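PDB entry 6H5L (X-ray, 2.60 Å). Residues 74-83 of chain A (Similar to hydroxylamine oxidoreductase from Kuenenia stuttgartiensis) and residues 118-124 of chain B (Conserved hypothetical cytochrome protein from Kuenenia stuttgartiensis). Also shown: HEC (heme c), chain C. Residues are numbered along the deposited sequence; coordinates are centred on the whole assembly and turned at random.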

# COMPACT_ATOMS: atom_id res chain seq x y z
N GLN A 74 40.99 22.73 -20.37
CA GLN A 74 40.05 23.71 -19.85
C GLN A 74 39.11 23.11 -18.81
O GLN A 74 38.09 23.73 -18.48
N GLU A 75 39.44 21.93 -18.28
CA GLU A 75 38.72 21.32 -17.16
C GLU A 75 37.23 21.20 -17.45
O GLU A 75 36.38 21.48 -16.59
N ARG A 76 36.90 20.78 -18.67
CA ARG A 76 35.51 20.63 -19.09
C ARG A 76 35.01 19.23 -18.72
O ARG A 76 34.85 18.34 -19.56
N ARG A 77 34.78 19.04 -17.42
CA ARG A 77 34.20 17.79 -16.95
C ARG A 77 32.83 17.55 -17.57
O ARG A 77 32.45 16.40 -17.82
N ASP A 78 32.08 18.63 -17.83
CA ASP A 78 30.74 18.48 -18.39
C ASP A 78 30.77 17.85 -19.77
O ASP A 78 29.89 17.05 -20.12
N LEU A 79 31.79 18.17 -20.58
CA LEU A 79 31.84 17.65 -21.94
C LEU A 79 32.15 16.16 -21.98
O LEU A 79 31.76 15.48 -22.93
N CYS A 80 32.86 15.65 -20.97
CA CYS A 80 33.06 14.21 -20.86
C CYS A 80 31.73 13.48 -20.82
O CYS A 80 31.54 12.47 -21.51
N VAL A 81 30.78 14.00 -20.04
CA VAL A 81 29.49 13.34 -19.90
C VAL A 81 28.62 13.59 -21.13
O VAL A 81 27.98 12.67 -21.64
N ILE A 82 28.59 14.83 -21.62
CA ILE A 82 27.71 15.17 -22.74
C ILE A 82 28.03 14.31 -23.96
O ILE A 82 27.12 13.87 -24.68
N CYS A 83 29.31 14.04 -24.20
CA CYS A 83 29.70 13.24 -25.36
C CYS A 83 29.53 11.75 -25.10
O CYS A 83 28.85 11.05 -25.86
N LEU B 118 22.20 29.15 -25.36
CA LEU B 118 23.19 28.15 -24.98
C LEU B 118 22.52 26.81 -24.69
O LEU B 118 21.35 26.74 -24.31
N ARG B 119 23.29 25.75 -24.89
CA ARG B 119 22.79 24.39 -24.69
C ARG B 119 22.62 24.10 -23.20
O ARG B 119 23.60 24.18 -22.45
N PRO B 120 21.42 23.77 -22.73
CA PRO B 120 21.25 23.45 -21.31
C PRO B 120 21.92 22.14 -20.95
O PRO B 120 21.79 21.14 -21.65
N THR B 121 22.66 22.16 -19.83
CA THR B 121 23.36 20.99 -19.33
C THR B 121 23.18 20.93 -17.82
O THR B 121 22.63 21.84 -17.20
N GLU B 122 23.67 19.84 -17.21
CA GLU B 122 23.76 19.79 -15.76
C GLU B 122 24.67 20.88 -15.22
O GLU B 122 24.49 21.35 -14.09
N ARG B 123 25.66 21.29 -16.01
CA ARG B 123 26.59 22.33 -15.56
C ARG B 123 25.93 23.70 -15.56
O ARG B 123 26.04 24.45 -14.58
N THR B 124 25.24 24.04 -16.65
CA THR B 124 24.61 25.36 -16.75
C THR B 124 23.51 25.54 -15.71
O THR B 124 23.31 26.66 -15.21

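The two stretches meet over a small area, burying 282 Å² in total, and no direct hydrogen bond passes between them. The backbones come nearest at Asp A78 and Arg B123, whose CA atoms lie 6.3 Å apart. From chain A, Asp A78, Val A81 and Ile A82 direct their CA-to-CB bonds toward chain B, a spacing that places all three on one side of the helix. Arg B119, Thr B121 and Arg B123 point toward chain A in return.

Apolar packing centres on Ile A82. In its m,t rotamer it carries CD1 to 3.6 Å from CG2 of Thr B121, a methyl-to-methyl contact; the threonine is in the p rotamer. Its other branch approaches Arg B119, with CG2 of Ile A82 4.4 Å from NH2 of Arg B119. Val A81 (t) stays more distant and is only lightly covered. Farther along, CB of Asp A78 lies 3.9 Å from CB of Arg B123, so these two side chains touch at their roots.

Arg B123 contributes the largest covered area, 83 Å². With chi1 t, chi2 p and chi3 near 97°, its chain runs past Asp A78 and brings NH2 to 3.3 Å from CB of Arg A77 and 3.8 Å from N of Asp A78. Its charge is not paired with the aspartate: NE remains 4.6 Å from OD1 of Asp A78, beyond salt-bridge range.

The carboxylate of Asp A78 (p) is instead engaged within its own chain. Arg A76, m at chi1 through chi3, folds back so that its NE donates to OD1 of Asp A78 at 3.0 Å and its NH2 to OD2 at 2.9 Å, forming a two-pronged salt bridge. On chain B, Thr B121 caps the helix that follows: its OG1 accepts from N of Thr B124 at 3.0 Å and, weakly, from N of Arg B123 at 3.0 Å. Thr B124 (p) reciprocates, its OG1 accepting from N of Thr B121 at 2.8 Å.

Water 1 joins these two polar systems. It donates to OD2 of Asp A78 at 2.9 Å and lies 2.4 Å from OG1 of Thr B121, a very short separation, thereby linking the salt-bridged carboxylate to the capping hydroxyl.

Heme c is anchored by chain A through thioether bonds, SG of Cys A80 (m) to CAB and SG of Cys A83 (t) to CAC, each 1.8 Å long. Neither cysteine contacts the chain B stretch, whereas Asp A78 and Ile A82 of the same helix do.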

# COMPACT_ATOMS: atom_id res chain seq x y z
CB GLN A 74 39.26 24.34 -21.00
CG GLN A 74 40.14 25.13 -21.96
CD GLN A 74 39.36 25.82 -23.05
OE1 GLN A 74 38.24 26.29 -22.84
NE2 GLN A 74 39.94 25.89 -24.24
CB GLU A 75 38.97 22.09 -15.86
CG GLU A 75 40.44 22.12 -15.45
CD GLU A 75 40.71 23.06 -14.30
OE1 GLU A 75 40.68 22.61 -13.13
OE2 GLU A 75 40.96 24.26 -14.56
CB ARG A 76 35.37 20.91 -20.58
CG ARG A 76 35.73 22.33 -20.98
CD ARG A 76 34.85 23.34 -20.28
NE ARG A 76 33.44 23.13 -20.56
CZ ARG A 76 32.79 23.67 -21.59
NH1 ARG A 76 33.43 24.46 -22.44
NH2 ARG A 76 31.50 23.41 -21.77
CB ARG A 77 34.09 17.81 -15.42
CG ARG A 77 35.43 17.90 -14.71
CD ARG A 77 35.24 18.09 -13.21
NE ARG A 77 36.48 17.88 -12.47
CZ ARG A 77 37.44 18.79 -12.35
NH1 ARG A 77 37.31 19.98 -12.92
NH2 ARG A 77 38.54 18.51 -11.66
CB ASP A 78 30.04 19.84 -18.44
CG ASP A 78 30.78 20.83 -19.33
OD1 ASP A 78 32.03 20.85 -19.30
OD2 ASP A 78 30.11 21.59 -20.05
CB LEU A 79 32.86 18.43 -22.77
CG LEU A 79 32.44 19.86 -23.13
CD1 LEU A 79 33.56 20.59 -23.85
CD2 LEU A 79 31.17 19.84 -23.97
CB CYS A 80 33.88 13.87 -19.61
SG CYS A 80 35.31 14.93 -19.30
CB VAL A 81 28.79 13.78 -18.61
CG1 VAL A 81 27.43 13.12 -18.48
CG2 VAL A 81 29.65 13.45 -17.41
CB ILE A 82 27.83 16.67 -23.07
CG1 ILE A 82 27.35 17.52 -21.89
CG2 ILE A 82 27.02 17.01 -24.33
CD1 ILE A 82 27.70 18.98 -22.01
CB CYS A 83 31.15 13.55 -25.74
SG CYS A 83 31.69 12.87 -27.33
CB LEU B 118 23.97 28.62 -23.74
CG LEU B 118 25.31 29.32 -23.96
CD1 LEU B 118 25.25 30.25 -25.15
CD2 LEU B 118 25.73 30.08 -22.71
CB ARG B 119 23.75 23.39 -25.33
CG ARG B 119 23.43 21.93 -25.04
CD ARG B 119 22.55 21.32 -26.12
NE ARG B 119 22.64 19.86 -26.12
CZ ARG B 119 23.49 19.16 -26.86
NH1 ARG B 119 24.33 19.78 -27.67
NH2 ARG B 119 23.50 17.84 -26.78
CB PRO B 120 19.73 23.37 -21.14
CG PRO B 120 19.22 23.05 -22.51
CD PRO B 120 20.14 23.75 -23.47
CB THR B 121 24.85 21.02 -19.67
OG1 THR B 121 25.50 22.07 -18.93
CG2 THR B 121 25.07 21.26 -21.16
CB GLU B 122 24.26 18.42 -15.30
CG GLU B 122 23.28 17.28 -15.48
CD GLU B 122 23.78 15.98 -14.86
OE1 GLU B 122 23.08 15.43 -13.99
OE2 GLU B 122 24.87 15.52 -15.24
CB ARG B 123 27.83 22.34 -16.46
CG ARG B 123 28.93 23.27 -15.97
CD ARG B 123 29.60 22.71 -14.73
NE ARG B 123 30.83 21.99 -15.04
CZ ARG B 123 31.46 21.19 -14.19
NH1 ARG B 123 30.97 21.00 -12.97
NH2 ARG B 123 32.58 20.58 -14.56
CB THR B 124 24.04 25.57 -18.16
OG1 THR B 124 23.07 24.56 -18.44
CG2 THR B 124 25.16 25.50 -19.19
FE HEC C . 36.39 10.36 -24.36
CHA HEC C . 37.75 7.48 -25.60
CHB HEC C . 37.59 9.59 -21.23
CHC HEC C . 35.52 13.48 -23.27
CHD HEC C . 34.42 10.74 -27.12
NA HEC C . 37.49 8.84 -23.57
C1A HEC C . 37.91 7.71 -24.25
C2A HEC C . 38.53 6.81 -23.29
C3A HEC C . 38.49 7.39 -22.09
C4A HEC C . 37.83 8.68 -22.23
CMA HEC C . 39.03 6.81 -20.77
CAA HEC C . 39.14 5.43 -23.63
CBA HEC C . 40.65 5.49 -23.76
CGA HEC C . 41.14 4.14 -24.23
O1A HEC C . 40.29 3.29 -24.62
O2A HEC C . 42.38 3.91 -24.23
NB HEC C . 36.47 11.33 -22.56
C1B HEC C . 37.13 10.88 -21.43
C2B HEC C . 37.27 11.99 -20.52
C3B HEC C . 36.69 13.06 -21.08
C4B HEC C . 36.18 12.67 -22.37
CMB HEC C . 37.95 11.92 -19.13
CAB HEC C . 36.58 14.49 -20.48
CBB HEC C . 37.96 15.17 -20.39
NC HEC C . 35.13 11.82 -25.04
C1C HEC C . 35.03 13.08 -24.50
C2C HEC C . 34.44 13.96 -25.49
C3C HEC C . 34.03 13.18 -26.51
C4C HEC C . 34.52 11.83 -26.28
CMC HEC C . 34.03 15.42 -25.19
CAC HEC C . 33.26 13.64 -27.78
CBC HEC C . 34.03 14.72 -28.57
ND HEC C . 36.11 9.26 -26.10
C1D HEC C . 35.26 9.65 -27.13
C2D HEC C . 35.42 8.71 -28.23
C3D HEC C . 36.47 7.69 -27.75
C4D HEC C . 36.83 8.11 -26.42
CMD HEC C . 34.70 8.74 -29.59
CAD HEC C . 37.01 6.48 -28.54
CBD HEC C . 38.44 6.78 -28.97
CGD HEC C . 39.04 5.62 -29.73
O1D HEC C . 40.24 5.72 -30.11
O2D HEC C . 38.33 4.61 -29.96
O HOH W 1 27.61 22.98 -19.73